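Local coordinates for globin II, extracellular (Lumbricus terrestris, PDB 1X9F), which probably binds and carries oxygen at its heme as one globin subunit of the giant extracellular haemoglobin (erythrocruorin) of the earthworm, at residues A28-I33 against R67-L72; A32-T37 against P59-H64; I76-L79 against A83-K86; E87-L92 against D135-G140. All coordinates share one frame; numbering follows the deposited sequence.

Contact 1 (A28-I33 against R67-L72). With HEM (protoporphyrin IX containing Fe), chain O; CMO (carbon monoxide), chain P.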
# COMPACT_ATOMS: atom_id res chain seq x y z
N ALA B 28 -26.52 25.42 12.98
CA ALA B 28 -27.57 24.75 13.74
C ALA B 28 -27.35 24.96 15.23
O ALA B 28 -28.29 25.26 15.99
CB ALA B 28 -27.59 23.25 13.41
N PHE B 29 -26.09 24.83 15.64
CA PHE B 29 -25.65 25.05 17.00
C PHE B 29 -25.93 26.48 17.46
O PHE B 29 -26.48 26.70 18.55
CB PHE B 29 -24.16 24.74 17.08
CG PHE B 29 -23.57 24.88 18.43
CD1 PHE B 29 -23.91 23.99 19.45
CD2 PHE B 29 -22.64 25.87 18.69
CE1 PHE B 29 -23.34 24.11 20.72
CE2 PHE B 29 -22.06 26.00 19.96
CZ PHE B 29 -22.41 25.12 20.97
N SER B 30 -25.56 27.46 16.63
CA SER B 30 -25.84 28.86 16.89
C SER B 30 -27.32 29.11 17.10
O SER B 30 -27.70 29.88 17.97
CB SER B 30 -25.38 29.71 15.71
OG SER B 30 -23.96 29.75 15.63
N GLN B 31 -28.15 28.47 16.28
CA GLN B 31 -29.60 28.67 16.33
C GLN B 31 -30.23 28.01 17.55
O GLN B 31 -31.11 28.59 18.20
CB GLN B 31 -30.28 28.15 15.07
CG GLN B 31 -29.77 28.76 13.79
CD GLN B 31 -30.47 28.20 12.58
OE1 GLN B 31 -31.55 28.67 12.22
NE2 GLN B 31 -29.87 27.20 11.95
N ALA B 32 -29.79 26.78 17.84
CA ALA B 32 -30.23 26.05 19.01
C ALA B 32 -30.07 26.89 20.27
O ALA B 32 -30.99 26.94 21.10
CB ALA B 32 -29.47 24.75 19.13
N ILE B 33 -28.94 27.58 20.41
CA ILE B 33 -28.69 28.42 21.59
C ILE B 33 -29.66 29.61 21.68
O ILE B 33 -30.25 29.84 22.75
CB ILE B 33 -27.20 28.86 21.68
CG1 ILE B 33 -26.30 27.65 21.97
CG2 ILE B 33 -27.03 29.91 22.79
CD1 ILE B 33 -24.82 27.89 21.64
N ARG B 67 -21.96 35.27 14.75
CA ARG B 67 -21.13 36.36 15.26
C ARG B 67 -21.00 36.30 16.78
O ARG B 67 -19.91 36.47 17.33
CB ARG B 67 -21.76 37.69 14.84
CG ARG B 67 -20.77 38.77 14.49
CD ARG B 67 -21.26 39.74 13.43
NE ARG B 67 -22.65 40.17 13.60
CZ ARG B 67 -23.57 40.17 12.63
NH1 ARG B 67 -23.25 39.78 11.40
NH2 ARG B 67 -24.80 40.59 12.88
N VAL B 68 -22.12 36.04 17.45
CA VAL B 68 -22.16 35.91 18.90
C VAL B 68 -21.29 34.77 19.38
O VAL B 68 -20.49 34.93 20.31
CB VAL B 68 -23.57 35.64 19.40
CG1 VAL B 68 -23.58 35.38 20.91
CG2 VAL B 68 -24.48 36.78 19.02
N LEU B 69 -21.47 33.61 18.77
CA LEU B 69 -20.67 32.45 19.12
C LEU B 69 -19.20 32.67 18.79
O LEU B 69 -18.33 32.06 19.40
CB LEU B 69 -21.20 31.18 18.47
CG LEU B 69 -22.57 30.69 18.94
CD1 LEU B 69 -22.71 29.25 18.56
CD2 LEU B 69 -22.74 30.85 20.46
N GLY B 70 -18.93 33.56 17.83
CA GLY B 70 -17.57 33.96 17.48
C GLY B 70 -16.93 34.72 18.62
O GLY B 70 -15.75 34.50 18.94
N GLY B 71 -17.70 35.61 19.24
CA GLY B 71 -17.26 36.35 20.41
C GLY B 71 -17.04 35.41 21.58
O GLY B 71 -16.02 35.50 22.27
N LEU B 72 -17.99 34.51 21.80
CA LEU B 72 -17.88 33.55 22.88
C LEU B 72 -16.68 32.64 22.66
O LEU B 72 -15.97 32.30 23.62
CB LEU B 72 -19.17 32.74 22.99
CG LEU B 72 -19.28 31.76 24.16
CD1 LEU B 72 -19.25 32.48 25.51
CD2 LEU B 72 -20.54 30.93 24.02
CHA HEM O . -24.33 41.79 19.47
CHB HEM O . -21.48 38.69 21.95
CHC HEM O . -25.05 38.00 25.22
CHD HEM O . -27.82 41.29 22.86
C1A HEM O . -23.21 40.90 19.83
C2A HEM O . -22.09 40.82 19.01
C3A HEM O . -21.20 39.89 19.71
C4A HEM O . -21.99 39.58 20.91
CMA HEM O . -19.83 39.40 19.30
CAA HEM O . -21.85 41.47 17.67
CBA HEM O . -21.12 42.80 17.76
CGA HEM O . -21.08 43.33 16.35
O1A HEM O . -20.24 42.86 15.54
O2A HEM O . -21.89 44.23 16.03
C1B HEM O . -22.25 38.22 23.10
C2B HEM O . -21.72 37.27 23.94
C3B HEM O . -22.72 37.10 24.84
C4B HEM O . -23.78 37.92 24.51
CMB HEM O . -20.37 36.58 23.89
CAB HEM O . -22.58 36.23 25.83
CBB HEM O . -22.32 35.36 26.79
C1C HEM O . -26.18 38.84 24.81
C2C HEM O . -27.37 38.79 25.51
C3C HEM O . -28.15 39.71 24.85
C4C HEM O . -27.38 40.24 23.81
CMC HEM O . -27.67 37.92 26.71
CAC HEM O . -29.55 40.05 25.22
CBC HEM O . -30.46 39.07 25.28
C1D HEM O . -27.07 41.75 21.68
C2D HEM O . -27.64 42.63 20.76
C3D HEM O . -26.69 42.79 19.77
C4D HEM O . -25.57 41.95 20.23
CMD HEM O . -29.01 43.27 20.82
CAD HEM O . -26.76 43.66 18.54
CBD HEM O . -27.66 43.04 17.48
CGD HEM O . -27.60 43.96 16.28
O1D HEM O . -26.52 44.12 15.68
O2D HEM O . -28.66 44.52 15.93
NA HEM O . -23.19 40.21 21.02
NB HEM O . -23.50 38.65 23.40
NC HEM O . -26.12 39.73 23.78
ND HEM O . -25.82 41.31 21.39
FE HEM O . -24.63 40.03 22.43
C CMO P . -25.66 38.44 21.32
O CMO P . -26.70 38.00 20.77
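Leu69 reaches across to Phe29, Ser30 and Ile33 where helix 23-40 crosses helix 59-77, the crossing of helices B and E in the globin fold. The short axes pass 10.2 Å apart at 92°, nearly a right angle, and the closest pair of CA atoms belongs to Ser30 and Leu69.

The apolar contacts all gather on the two methyls of Leu69. Its CD1 lies 3.4 Å from CD2 of Phe29, slanting against the ring, while its CD2 meets CD1 of Ile33 at 3.8 Å, tip to tip. Ile33 CD1 also sits over one face of the Phe29 ring, toward the rim, so the three side chains close on one another. Phe29 gets its ring there with CG swung away from the backbone N (chi1 -178°). Tyr20 of helix 6-20 packs on both Phe29 and Leu69.

Ser30 is the polar member, yet it meets Leu69 through packing: OG is 3.2 Å from CD1. The hydroxyl has its hydrogen-bonding partners in Arg26 O and Asp66 OD2, so this buried oxygen is satisfied beside a leucine methyl.

Another side of helix 59-77 faces the heme. Gly71 lies beside the porphyrin methyl CMA, where a CB would collide, and Val68 CG1 rests 3.8 Å from porphyrin atom C1B.

Contact 2 (A32-T37 against P59-H64). With CMO (carbon monoxide), chain P; HEM (protoporphyrin IX containing Fe), chain O.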
# COMPACT_ATOMS: atom_id res chain seq x y z
N ALA B 32 -29.79 26.78 17.84
CA ALA B 32 -30.23 26.05 19.01
C ALA B 32 -30.07 26.89 20.27
O ALA B 32 -30.99 26.94 21.10
CB ALA B 32 -29.47 24.75 19.13
N ILE B 33 -28.94 27.58 20.41
CA ILE B 33 -28.69 28.42 21.59
C ILE B 33 -29.66 29.61 21.68
O ILE B 33 -30.25 29.84 22.75
CB ILE B 33 -27.20 28.86 21.68
CG1 ILE B 33 -26.30 27.65 21.97
CG2 ILE B 33 -27.03 29.91 22.79
CD1 ILE B 33 -24.82 27.89 21.64
N TRP B 34 -29.83 30.35 20.58
CA TRP B 34 -30.75 31.49 20.56
C TRP B 34 -32.22 31.12 20.74
O TRP B 34 -32.96 31.84 21.43
CB TRP B 34 -30.50 32.42 19.35
CG TRP B 34 -29.36 33.30 19.67
CD1 TRP B 34 -28.10 33.24 19.16
CD2 TRP B 34 -29.34 34.30 20.69
NE1 TRP B 34 -27.30 34.18 19.77
CE2 TRP B 34 -28.04 34.84 20.72
CE3 TRP B 34 -30.30 34.81 21.57
CZ2 TRP B 34 -27.68 35.86 21.59
CZ3 TRP B 34 -29.94 35.82 22.44
CH2 TRP B 34 -28.65 36.34 22.44
N ARG B 35 -32.64 30.00 20.17
CA ARG B 35 -34.00 29.49 20.40
C ARG B 35 -34.23 29.10 21.84
O ARG B 35 -35.30 29.37 22.39
CB ARG B 35 -34.29 28.31 19.49
CG ARG B 35 -34.53 28.74 18.08
CD ARG B 35 -34.49 27.62 17.11
NE ARG B 35 -34.76 28.13 15.77
CZ ARG B 35 -34.35 27.56 14.65
NH1 ARG B 35 -33.63 26.44 14.68
NH2 ARG B 35 -34.64 28.12 13.49
N ALA B 36 -33.24 28.44 22.44
CA ALA B 36 -33.33 28.07 23.84
C ALA B 36 -33.39 29.33 24.71
O ALA B 36 -34.13 29.37 25.69
CB ALA B 36 -32.16 27.19 24.24
N THR B 37 -32.63 30.36 24.34
CA THR B 37 -32.67 31.64 25.04
C THR B 37 -34.08 32.24 24.96
O THR B 37 -34.67 32.58 25.99
CB THR B 37 -31.63 32.64 24.46
OG1 THR B 37 -30.32 32.09 24.58
CG2 THR B 37 -31.56 33.91 25.30
N PRO B 59 -31.28 34.59 7.25
CA PRO B 59 -29.83 34.64 7.07
C PRO B 59 -29.14 35.73 7.92
O PRO B 59 -28.05 35.49 8.47
CB PRO B 59 -29.66 34.94 5.58
CG PRO B 59 -30.97 35.52 5.16
CD PRO B 59 -31.99 34.79 5.96
N ALA B 60 -29.77 36.89 8.05
CA ALA B 60 -29.26 37.96 8.89
C ALA B 60 -29.21 37.54 10.35
O ALA B 60 -28.33 37.98 11.10
CB ALA B 60 -30.10 39.22 8.74
N PHE B 61 -30.14 36.70 10.77
CA PHE B 61 -30.11 36.22 12.13
C PHE B 61 -29.02 35.18 12.34
O PHE B 61 -28.36 35.18 13.39
CB PHE B 61 -31.45 35.66 12.58
CG PHE B 61 -31.47 35.37 14.04
CD1 PHE B 61 -31.65 36.42 14.94
CD2 PHE B 61 -31.19 34.10 14.51
CE1 PHE B 61 -31.62 36.19 16.31
CE2 PHE B 61 -31.15 33.86 15.88
CZ PHE B 61 -31.37 34.91 16.78
N ILE B 62 -28.85 34.29 11.37
CA ILE B 62 -27.79 33.29 11.45
C ILE B 62 -26.46 34.01 11.60
O ILE B 62 -25.66 33.66 12.47
CB ILE B 62 -27.73 32.41 10.16
CG1 ILE B 62 -29.08 31.76 9.85
CG2 ILE B 62 -26.63 31.35 10.29
CD1 ILE B 62 -29.53 30.76 10.86
N ALA B 63 -26.23 35.00 10.75
CA ALA B 63 -24.98 35.74 10.72
C ALA B 63 -24.72 36.32 12.09
O ALA B 63 -23.61 36.19 12.63
CB ALA B 63 -25.04 36.85 9.68
N HIS B 64 -25.75 36.93 12.65
CA HIS B 64 -25.69 37.48 13.99
C HIS B 64 -25.35 36.42 15.05
O HIS B 64 -24.53 36.66 15.93
CB HIS B 64 -27.00 38.17 14.34
CG HIS B 64 -27.15 38.39 15.81
ND1 HIS B 64 -26.43 39.36 16.48
CD2 HIS B 64 -27.84 37.71 16.74
CE1 HIS B 64 -26.71 39.29 17.77
NE2 HIS B 64 -27.56 38.29 17.96
C CMO P . -25.66 38.44 21.32
O CMO P . -26.70 38.00 20.77
CHA HEM O . -24.33 41.79 19.47
CHB HEM O . -21.48 38.69 21.95
CHC HEM O . -25.05 38.00 25.22
CHD HEM O . -27.82 41.29 22.86
C1A HEM O . -23.21 40.90 19.83
C2A HEM O . -22.09 40.82 19.01
C3A HEM O . -21.20 39.89 19.71
C4A HEM O . -21.99 39.58 20.91
CMA HEM O . -19.83 39.40 19.30
CAA HEM O . -21.85 41.47 17.67
CBA HEM O . -21.12 42.80 17.76
CGA HEM O . -21.08 43.33 16.35
O1A HEM O . -20.24 42.86 15.54
O2A HEM O . -21.89 44.23 16.03
C1B HEM O . -22.25 38.22 23.10
C2B HEM O . -21.72 37.27 23.94
C3B HEM O . -22.72 37.10 24.84
C4B HEM O . -23.78 37.92 24.51
CMB HEM O . -20.37 36.58 23.89
CAB HEM O . -22.58 36.23 25.83
CBB HEM O . -22.32 35.36 26.79
C1C HEM O . -26.18 38.84 24.81
C2C HEM O . -27.37 38.79 25.51
C3C HEM O . -28.15 39.71 24.85
C4C HEM O . -27.38 40.24 23.81
CMC HEM O . -27.67 37.92 26.71
CAC HEM O . -29.55 40.05 25.22
CBC HEM O . -30.46 39.07 25.28
C1D HEM O . -27.07 41.75 21.68
C2D HEM O . -27.64 42.63 20.76
C3D HEM O . -26.69 42.79 19.77
C4D HEM O . -25.57 41.95 20.23
CMD HEM O . -29.01 43.27 20.82
CAD HEM O . -26.76 43.66 18.54
CBD HEM O . -27.66 43.04 17.48
CGD HEM O . -27.60 43.96 16.28
O1D HEM O . -26.52 44.12 15.68
O2D HEM O . -28.66 44.52 15.93
NA HEM O . -23.19 40.21 21.02
NB HEM O . -23.50 38.65 23.40
NC HEM O . -26.12 39.73 23.78
ND HEM O . -25.82 41.31 21.39
FE HEM O . -24.63 40.03 22.43
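The Trp34 indole takes the edge of the Phe61 ring toward the face of its five-membered ring, in an offset edge-to-face pair with centroids 5.6 Å apart and planes at 83°. His64 NE2 stands over one face of the indole, near the rim, and heme atom C2C lies at the indole's edge. Trp34 CB is in the plane of the Phe61 ring, 3.7 Å from CZ; heme atom CHA is likewise in the plane of the His64 imidazole.

This aromatic cluster roofs the distal pocket of the globin fold, with His64 at the place of the distal histidine. The Trp34 and His64 rings meet obliquely, planes at 44°. Pointing CG away from the backbone N (chi1 163°) carries the imidazole off helix 59-77 and over the porphyrin. Phe48 adds a further ring, edge-to-face with Trp34.

With an alanine in place of Trp34, the edge of Phe61 would probably lose the aromatic face it meets, and a gap would open beside the bound carbon monoxide.

His64 NE2 makes a weak, bent hydrogen bond to the ligand oxygen, whose modelled position is doubtful. The imidazole also lies against the porphyrin, with CE1 3.8 Å from heme C4D.

Contact 3 (I76-L79 against A83-K86)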
# COMPACT_ATOMS: atom_id res chain seq x y z
N ILE B 76 -13.82 31.94 25.46
CA ILE B 76 -13.50 30.60 25.94
C ILE B 76 -12.05 30.23 25.60
O ILE B 76 -11.32 29.69 26.44
CB ILE B 76 -14.48 29.55 25.38
CG1 ILE B 76 -15.87 29.74 26.00
CG2 ILE B 76 -13.97 28.13 25.63
CD1 ILE B 76 -16.97 28.90 25.36
N SER B 77 -11.63 30.54 24.38
CA SER B 77 -10.30 30.17 23.93
C SER B 77 -9.19 30.84 24.74
O SER B 77 -8.07 30.32 24.79
CB SER B 77 -10.11 30.46 22.43
OG SER B 77 -9.96 31.85 22.19
N THR B 78 -9.50 31.97 25.37
CA THR B 78 -8.49 32.68 26.17
C THR B 78 -8.80 32.71 27.66
O THR B 78 -8.32 33.59 28.37
CB THR B 78 -8.26 34.12 25.67
OG1 THR B 78 -9.48 34.87 25.77
CG2 THR B 78 -7.92 34.15 24.19
N LEU B 79 -9.59 31.75 28.14
CA LEU B 79 -9.80 31.62 29.58
C LEU B 79 -8.48 31.44 30.30
O LEU B 79 -8.33 31.85 31.45
CB LEU B 79 -10.73 30.45 29.90
CG LEU B 79 -12.22 30.70 29.67
CD1 LEU B 79 -12.99 29.39 29.76
CD2 LEU B 79 -12.79 31.72 30.65
N ALA B 83 -5.22 38.40 30.53
CA ALA B 83 -5.00 39.73 29.95
C ALA B 83 -5.72 39.91 28.62
O ALA B 83 -6.35 40.95 28.38
CB ALA B 83 -3.51 40.00 29.80
N THR B 84 -5.63 38.89 27.76
CA THR B 84 -6.29 38.90 26.47
C THR B 84 -7.80 38.81 26.65
O THR B 84 -8.55 39.53 25.99
CB THR B 84 -5.76 37.75 25.59
OG1 THR B 84 -4.35 37.94 25.37
CG2 THR B 84 -6.34 37.82 24.18
N LEU B 85 -8.24 37.94 27.55
CA LEU B 85 -9.66 37.74 27.81
C LEU B 85 -10.32 39.05 28.21
O LEU B 85 -11.38 39.40 27.70
CB LEU B 85 -9.87 36.69 28.91
CG LEU B 85 -11.30 36.46 29.40
CD1 LEU B 85 -12.21 35.94 28.30
CD2 LEU B 85 -11.32 35.52 30.60
N LYS B 86 -9.67 39.76 29.14
CA LYS B 86 -10.15 41.03 29.65
C LYS B 86 -10.34 42.01 28.50
O LYS B 86 -11.34 42.72 28.44
CB LYS B 86 -9.15 41.59 30.67
CG LYS B 86 -9.61 42.85 31.40
CD LYS B 86 -10.50 42.54 32.61
CE LYS B 86 -10.79 43.80 33.44
NZ LYS B 86 -11.52 44.86 32.60
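Thr78 is the first residue to leave helical geometry (phi/psi -114°/24°) after helix 59-77, and there the two segments come nearest, with Thr78 CA 5.4 Å from Leu85 CA. The next residue, Leu79, bonds back through its N to Ile76 O.

Thr78 meets Leu85 from both its backbone and its side chain: the carbonyl O lies 3.5 Å from Leu85 CB, and OG1 sits 3.5 Å from Leu85 CA. The hydroxyl does not bond across the contact; Ile74 O, one turn back in helix 59-77, is its hydrogen-bonding partner. With chi1 at 61°, OG1 is tucked between the backbone N and the carbonyl carbon, and CG2 is turned to Thr84. This is the EF corner of the globin fold, the short turn between the distal helix and the proximal one. On the side toward Globin III, Thr78 CG2 and Thr84 CG2 touch at 4.0 Å, the two side chains crossing at about a right angle, and both residues also pack on the chain of Globin III, against Leu72 and Ser68 of that subunit respectively. Toward helix 127-142, Leu79 and Leu85 pass at a slant, CD2 to CD2 at 4.1 Å, with Ile137 and His136 of that helix beside them.

Contact 4 (E87-L92 against D135-G140). With HEM (protoporphyrin IX containing Fe), chain R.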
# COMPACT_ATOMS: atom_id res chain seq x y z
N GLU B 87 -9.38 42.03 27.58
CA GLU B 87 -9.42 42.96 26.47
C GLU B 87 -10.58 42.61 25.54
O GLU B 87 -11.31 43.50 25.10
CB GLU B 87 -8.08 42.96 25.73
CG GLU B 87 -7.48 44.35 25.48
CD GLU B 87 -7.48 45.23 26.73
OE1 GLU B 87 -6.80 44.88 27.73
OE2 GLU B 87 -8.15 46.28 26.71
N GLU B 88 -10.76 41.32 25.26
CA GLU B 88 -11.93 40.87 24.50
C GLU B 88 -13.22 41.20 25.25
O GLU B 88 -14.16 41.74 24.66
CB GLU B 88 -11.86 39.38 24.17
CG GLU B 88 -13.13 38.83 23.52
CD GLU B 88 -13.48 39.48 22.18
OE1 GLU B 88 -12.62 40.16 21.58
OE2 GLU B 88 -14.62 39.29 21.71
N LEU B 89 -13.26 40.88 26.54
CA LEU B 89 -14.45 41.15 27.33
C LEU B 89 -14.85 42.62 27.37
O LEU B 89 -16.04 42.94 27.34
CB LEU B 89 -14.32 40.58 28.75
CG LEU B 89 -14.27 39.05 28.79
CD1 LEU B 89 -14.32 38.56 30.23
CD2 LEU B 89 -15.39 38.40 27.96
N ASP B 90 -13.85 43.51 27.41
CA ASP B 90 -14.06 44.96 27.37
C ASP B 90 -14.64 45.39 26.04
O ASP B 90 -15.54 46.22 25.99
CB ASP B 90 -12.75 45.73 27.59
CG ASP B 90 -12.27 45.71 29.04
OD1 ASP B 90 -13.05 45.32 29.94
OD2 ASP B 90 -11.11 46.06 29.37
N HIS B 91 -14.10 44.83 24.96
CA HIS B 91 -14.59 45.10 23.61
C HIS B 91 -16.07 44.76 23.51
O HIS B 91 -16.87 45.55 23.00
CB HIS B 91 -13.79 44.31 22.57
CG HIS B 91 -14.11 44.67 21.16
ND1 HIS B 91 -13.57 45.77 20.53
CD2 HIS B 91 -14.89 44.06 20.23
CE1 HIS B 91 -14.02 45.84 19.29
NE2 HIS B 91 -14.83 44.81 19.08
N LEU B 92 -16.43 43.58 24.02
CA LEU B 92 -17.81 43.10 24.01
C LEU B 92 -18.70 43.95 24.90
O LEU B 92 -19.84 44.27 24.53
CB LEU B 92 -17.87 41.63 24.46
CG LEU B 92 -17.22 40.56 23.57
CD1 LEU B 92 -17.20 39.22 24.28
CD2 LEU B 92 -17.94 40.45 22.23
N ASP B 135 -20.33 32.29 33.43
CA ASP B 135 -20.52 33.39 34.38
C ASP B 135 -19.38 34.37 34.33
O ASP B 135 -19.59 35.58 34.19
CB ASP B 135 -20.62 32.86 35.81
CG ASP B 135 -22.04 32.87 36.33
OD1 ASP B 135 -22.98 33.01 35.53
OD2 ASP B 135 -22.30 32.74 37.55
N HIS B 136 -18.17 33.83 34.44
CA HIS B 136 -16.97 34.64 34.39
C HIS B 136 -16.92 35.49 33.13
O HIS B 136 -16.49 36.64 33.17
CB HIS B 136 -15.71 33.77 34.46
CG HIS B 136 -14.45 34.57 34.48
ND1 HIS B 136 -14.26 35.61 35.38
CD2 HIS B 136 -13.34 34.52 33.72
CE1 HIS B 136 -13.08 36.15 35.16
NE2 HIS B 136 -12.49 35.51 34.17
N ILE B 137 -17.36 34.90 32.02
CA ILE B 137 -17.31 35.60 30.74
C ILE B 137 -18.37 36.70 30.69
O ILE B 137 -18.10 37.82 30.25
CB ILE B 137 -17.43 34.58 29.57
CG1 ILE B 137 -16.11 33.82 29.40
CG2 ILE B 137 -17.81 35.29 28.27
CD1 ILE B 137 -16.23 32.50 28.67
N GLU B 138 -19.57 36.37 31.17
CA GLU B 138 -20.67 37.32 31.19
C GLU B 138 -20.44 38.49 32.17
O GLU B 138 -20.87 39.61 31.89
CB GLU B 138 -22.00 36.61 31.46
CG GLU B 138 -22.47 35.74 30.30
CD GLU B 138 -23.79 35.05 30.55
OE1 GLU B 138 -24.59 34.93 29.60
OE2 GLU B 138 -24.04 34.62 31.70
N ASP B 139 -19.76 38.24 33.29
CA ASP B 139 -19.40 39.33 34.21
C ASP B 139 -18.64 40.44 33.50
O ASP B 139 -18.80 41.62 33.82
CB ASP B 139 -18.58 38.82 35.40
CG ASP B 139 -19.42 38.10 36.43
OD1 ASP B 139 -20.66 38.31 36.47
OD2 ASP B 139 -18.93 37.31 37.27
N GLY B 140 -17.79 40.06 32.54
CA GLY B 140 -17.00 41.01 31.77
C GLY B 140 -17.78 41.74 30.68
O GLY B 140 -17.34 42.79 30.22
CHA HEM R . -11.76 45.72 12.79
CHB HEM R . -12.57 41.61 10.24
CHC HEM R . -9.38 43.03 6.82
CHD HEM R . -8.85 47.30 9.21
C1A HEM R . -12.25 44.38 12.41
C2A HEM R . -13.10 43.66 13.25
C3A HEM R . -13.37 42.41 12.52
C4A HEM R . -12.58 42.62 11.30
CMA HEM R . -14.22 41.23 12.91
CAA HEM R . -13.63 44.05 14.60
CBA HEM R . -15.04 44.58 14.47
CGA HEM R . -15.53 44.91 15.85
O1A HEM R . -15.97 43.99 16.57
O2A HEM R . -15.46 46.10 16.23
C1B HEM R . -11.73 41.64 9.04
C2B HEM R . -11.70 40.56 8.17
C3B HEM R . -10.79 40.99 7.27
C4B HEM R . -10.36 42.26 7.59
CMB HEM R . -12.45 39.25 8.22
CAB HEM R . -10.45 40.29 6.18
CBB HEM R . -10.28 39.30 5.25
C1C HEM R . -8.93 44.38 7.21
C2C HEM R . -8.00 45.08 6.45
C3C HEM R . -7.89 46.26 7.13
C4C HEM R . -8.70 46.20 8.24
CMC HEM R . -7.31 44.66 5.18
CAC HEM R . -6.97 47.37 6.78
CBC HEM R . -7.30 48.64 6.28
C1D HEM R . -9.63 47.26 10.45
C2D HEM R . -9.59 48.31 11.37
C3D HEM R . -10.41 47.91 12.40
C4D HEM R . -10.87 46.57 11.98
CMD HEM R . -8.83 49.61 11.23
CAD HEM R . -10.74 48.66 13.67
CBD HEM R . -9.65 48.34 14.68
CGD HEM R . -10.06 48.99 15.97
O1D HEM R . -9.69 50.16 16.20
O2D HEM R . -10.76 48.32 16.75
NA HEM R . -11.93 43.80 11.22
NB HEM R . -10.93 42.71 8.74
NC HEM R . -9.39 45.04 8.31
ND HEM R . -10.39 46.18 10.78
FE HEM R . -10.69 44.46 9.75
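Leu89 lies against Gly140 and Ile137, where helix 82-96 meets helix 127-142, the F and H helices of the globin fold. The short axes come within 9.2 Å of each other at 54°.

The packing is carried almost wholly by Leu89. Its CB and CD1 run alongside Gly140, CD1 3.9 Å from the glycine CA; a CB on Gly140 would point straight into that methyl and clash. Its CD2 touches CG2 of Ile137 at 4.0 Å, the two side chains crossing at about a right angle, and also rests 3.6 Å from Ile137 O. The backbones approach closely too, with Leu89 O and Gly140 O facing each other as two acceptors, not a bond.

The polar contact is on another side of helix 82-96. His91 NE2 donates a nearly straight hydrogen bond (2.9 Å, 169°) to propionate oxygen O1A of a heme other than the one in this chain's distal pocket. The propionate carbon CGA lies in the imidazole plane, so the ring presents its edge. A leucine in place of His91 would probably leave that carboxylate without this donor and freer to turn. One turn before His91, Glu88 forms a salt bridge with Arg73 of the Globin III chain.

Among the neighbouring helices, Ile137 packs on Ala75 and Ile76 of helix 59-77, and Glu138 on Phe106 and Phe109 of helix 103-121.

How the contacts relate
From the N terminus, helix 23-40 opens both contact 1 and contact 2, which share Ala32 and Ile33. Contact 2 closes first, when the chain returns after 21 residues at the start of helix 59-77; contact 1 closes further along that helix, so the loop of contact 2 nests in that of contact 1, and both reach the same heme and carbon monoxide. Contact 3 follows in series, a tight turn joining helix 59-77 to helix 82-96. Contact 4 then spans the long return to helix 127-142. It touches contact 3 through Ile137 and His136, and contact 1 through Leu72, while contact 2 lies across the chain's centre, about 20 Å away between centres.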